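Long-range contact in beta-glucanase (Bacteroides thetaiotaomicron, PDB 6EUG), which is a glycoside hydrolase whose family 43 part, described here, probably cleaves beta-1,3-linked galactose during arabinogalactan breakdown: residues A[235-240]-A[254-259]. Sequence-based numbering, arbitrary orientation.
Sequences LTLQIA and IRIFPG
L237 and I256 face each other as a hydrogen-bonded antiparallel pair, and I239 with I254 forms the next one, so four backbone bonds join the two strands. Three are fairly straight; the L237 N to I256 O bond (3.1 Å) is the most bent, at 139° about the hydrogen, just where the second strand ends and F257 turns off with positive phi and psi. Between these pairs lies the non-hydrogen-bonded pair Q238–R255, where Q238 CA comes 3.2 Å from I254 O in a CA-H...O contact.

Strand 252-256 is an edge strand of a four-stranded antiparallel sheet, with 236-242 next inward: one blade of the five-bladed beta-propeller of family 43, whose bound glucoimidazole lies about 11 Å from the L237 side chain.

On the face carrying L237, I239, I254 and I256, the packing is apolar. I256 CG1 sits between its own backbone N and carbonyl carbon (chi1 56°), 3.8 Å from L237 CB; its CD1 reaches diagonally to I239 CD1, 4.1 Å away.

On the face of Q238 and R255 the side chains touch through their aliphatic parts, Q238 CG 3.9 Å from R255 CB, and end in polar groups, the amide and guanidinium planes 77° apart. E232 is shared by T236, Q238 and R255: its OE1 is hydrogen-bonded to T236 OG1 and salt-bridged to R255 NH2, its OE2 hydrogen-bonded to Q238 NE2. Q238 OE1 is hydrogen-bonded to Y229 OH on the neighbouring strand 225-231. T236 OG1 also rests 3.4 Å from P258 CA.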
ATOM      1  N   LEU A 235       9.094  -8.191   7.623  1.00 13.42           N
ATOM      2  CA  LEU A 235       9.607  -9.442   7.050  1.00 12.84           C
ATOM      3  C   LEU A 235       8.567 -10.269   6.256  1.00 12.32           C
ATOM      4  O   LEU A 235       8.947 -11.088   5.433  1.00 14.52           O
ATOM      5  CB  LEU A 235      10.246 -10.322   8.134  1.00 13.37           C
ATOM      6  CG  LEU A 235      11.488  -9.738   8.832  1.00 14.23           C
ATOM      7  CD1 LEU A 235      11.775 -10.356  10.188  1.00 15.76           C
ATOM      8  CD2 LEU A 235      12.698  -9.857   7.943  1.00 14.76           C
ATOM      9  N   THR A 236       7.285 -10.098   6.548  1.00 12.85           N
ATOM     10  CA  THR A 236       6.244 -11.038   6.085  1.00 12.94           C
ATOM     11  C   THR A 236       5.029 -10.238   5.661  1.00 15.20           C
ATOM     12  O   THR A 236       4.648  -9.274   6.383  1.00 14.39           O
ATOM     13  CB  THR A 236       5.857 -11.980   7.266  1.00 13.86           C
ATOM     14  OG1 THR A 236       7.041 -12.652   7.761  1.00 15.35           O
ATOM     15  CG2 THR A 236       4.818 -13.020   6.836  1.00 14.69           C
ATOM     16  N   LEU A 237       4.389 -10.603   4.529  1.00 14.38           N
ATOM     17  CA  LEU A 237       3.119  -9.952   4.134  1.00 14.87           C
ATOM     18  C   LEU A 237       1.936 -10.623   4.847  1.00 14.67           C
ATOM     19  O   LEU A 237       1.940 -11.841   5.026  1.00 14.30           O
ATOM     20  CB  LEU A 237       2.849 -10.056   2.646  1.00 16.17           C
ATOM     21  CG  LEU A 237       3.650  -9.169   1.711  1.00 17.90           C
ATOM     22  CD1 LEU A 237       3.408  -9.652   0.300  1.00 20.37           C
ATOM     23  CD2 LEU A 237       3.235  -7.701   1.869  1.00 18.99           C
ATOM     24  N   GLN A 238       0.945  -9.814   5.253  1.00 13.13           N
ATOM     25  CA  GLN A 238      -0.332 -10.349   5.757  1.00 14.17           C
ATOM     26  C   GLN A 238      -1.516  -9.782   4.971  1.00 14.19           C
ATOM     27  O   GLN A 238      -1.435  -8.648   4.459  1.00 13.62           O
ATOM     28  CB  GLN A 238      -0.476 -10.146   7.280  1.00 15.30           C
ATOM     29  CG  GLN A 238       0.531 -10.952   8.103  1.00 16.01           C
ATOM     30  CD  GLN A 238       0.445 -10.718   9.613  1.00 15.25           C
ATOM     31  OE1 GLN A 238      -0.469 -10.017  10.085  1.00 14.98           O
ATOM     32  NE2 GLN A 238       1.412 -11.281  10.385  1.00 15.02           N
ATOM     33  N   ILE A 239      -2.582 -10.605   4.820  1.00 13.72           N
ATOM     34  CA  ILE A 239      -3.822 -10.231   4.119  1.00 15.20           C
ATOM     35  C   ILE A 239      -4.956 -10.485   5.091  1.00 15.44           C
ATOM     36  O   ILE A 239      -5.141 -11.639   5.493  1.00 15.81           O
ATOM     37  CB  ILE A 239      -4.052 -11.060   2.840  1.00 16.50           C
ATOM     38  CG1 ILE A 239      -2.826 -10.955   1.920  1.00 15.73           C
ATOM     39  CG2 ILE A 239      -5.336 -10.625   2.132  1.00 16.38           C
ATOM     40  CD1 ILE A 239      -2.944 -11.689   0.584  1.00 18.65           C
ATOM     41  N   ALA A 240      -5.679  -9.414   5.454  1.00 14.74           N
ATOM     42  CA  ALA A 240      -6.734  -9.434   6.499  1.00 17.03           C
ATOM     43  C   ALA A 240      -8.092  -8.973   5.953  1.00 16.65           C
ATOM     44  O   ALA A 240      -8.219  -7.877   5.393  1.00 16.16           O
ATOM     45  CB  ALA A 240      -6.328  -8.557   7.671  1.00 16.05           C
ATOM     46  N   ILE A 254      -4.382 -14.218   6.639  1.00 15.30           N
ATOM     47  CA  ILE A 254      -3.277 -15.140   6.300  1.00 14.57           C
ATOM     48  C   ILE A 254      -1.917 -14.393   6.327  1.00 13.97           C
ATOM     49  O   ILE A 254      -1.863 -13.149   6.268  1.00 13.79           O
ATOM     50  CB  ILE A 254      -3.475 -15.876   4.951  1.00 15.76           C
ATOM     51  CG1 ILE A 254      -3.448 -14.911   3.735  1.00 17.62           C
ATOM     52  CG2 ILE A 254      -4.738 -16.719   5.017  1.00 16.11           C
ATOM     53  CD1 ILE A 254      -3.337 -15.562   2.364  1.00 19.00           C
ATOM     54  N   ARG A 255      -0.835 -15.164   6.374  1.00 13.93           N
ATOM     55  CA  ARG A 255       0.525 -14.638   6.262  1.00 14.30           C
ATOM     56  C   ARG A 255       1.225 -15.371   5.100  1.00 15.88           C
ATOM     57  O   ARG A 255       1.071 -16.593   4.937  1.00 17.22           O
ATOM     58  CB  ARG A 255       1.282 -14.769   7.603  1.00 14.88           C
ATOM     59  CG  ARG A 255       1.632 -16.179   8.067  1.00 15.75           C
ATOM     60  CD  ARG A 255       2.220 -16.193   9.476  1.00 15.37           C
ATOM     61  NE  ARG A 255       3.607 -15.708   9.570  1.00 15.15           N
ATOM     62  CZ  ARG A 255       4.704 -16.462   9.532  1.00 15.32           C
ATOM     63  NH1 ARG A 255       4.634 -17.778   9.387  1.00 17.17           N
ATOM     64  NH2 ARG A 255       5.898 -15.875   9.692  1.00 16.33           N
ATOM     65  N   ILE A 256       1.961 -14.624   4.281  1.00 15.27           N
ATOM     66  CA  ILE A 256       2.591 -15.168   3.085  1.00 15.74           C
ATOM     67  C   ILE A 256       4.012 -14.639   2.920  1.00 13.90           C
ATOM     68  O   ILE A 256       4.364 -13.537   3.388  1.00 15.03           O
ATOM     69  CB  ILE A 256       1.771 -14.909   1.788  1.00 15.46           C
ATOM     70  CG1 ILE A 256       1.494 -13.392   1.588  1.00 16.54           C
ATOM     71  CG2 ILE A 256       0.457 -15.701   1.810  1.00 16.65           C
ATOM     72  CD1 ILE A 256       0.876 -13.056   0.235  1.00 16.72           C
ATOM     73  N   PHE A 257       4.849 -15.447   2.274  1.00 14.10           N
ATOM     74  CA  PHE A 257       6.269 -15.101   2.048  1.00 15.78           C
ATOM     75  C   PHE A 257       7.017 -14.674   3.291  1.00 15.90           C
ATOM     76  O   PHE A 257       7.671 -13.612   3.303  1.00 16.30           O
ATOM     77  CB  PHE A 257       6.465 -14.100   0.851  1.00 17.43           C
ATOM     78  CG  PHE A 257       5.793 -14.575  -0.401  1.00 16.58           C
ATOM     79  CD1 PHE A 257       6.345 -15.655  -1.093  1.00 16.27           C
ATOM     80  CD2 PHE A 257       4.584 -14.025  -0.837  1.00 15.53           C
ATOM     81  CE1 PHE A 257       5.692 -16.198  -2.193  1.00 16.70           C
ATOM     82  CE2 PHE A 257       3.934 -14.566  -1.943  1.00 15.88           C
ATOM     83  CZ  PHE A 257       4.498 -15.670  -2.611  1.00 15.71           C
ATOM     84  N   PRO A 258       6.971 -15.511   4.351  1.00 16.48           N
ATOM     85  CA  PRO A 258       7.686 -15.124   5.553  1.00 16.91           C
ATOM     86  C   PRO A 258       9.203 -15.032   5.389  1.00 15.44           C
ATOM     87  O   PRO A 258       9.862 -15.961   4.892  1.00 20.14           O
ATOM     88  CB  PRO A 258       7.270 -16.171   6.580  1.00 21.15           C
ATOM     89  CG  PRO A 258       6.803 -17.351   5.786  1.00 22.45           C
ATOM     90  CD  PRO A 258       6.242 -16.774   4.512  1.00 19.21           C
ATOM     91  N   GLY A 259       9.749 -13.911   5.833  1.00 14.38           N
ATOM     92  CA  GLY A 259      11.151 -13.616   5.636  1.00 16.48           C
ATOM     93  C   GLY A 259      11.515 -13.031   4.275  1.00 18.82           C
ATOM     94  O   GLY A 259      12.687 -12.711   4.038  1.00 19.87           O
TER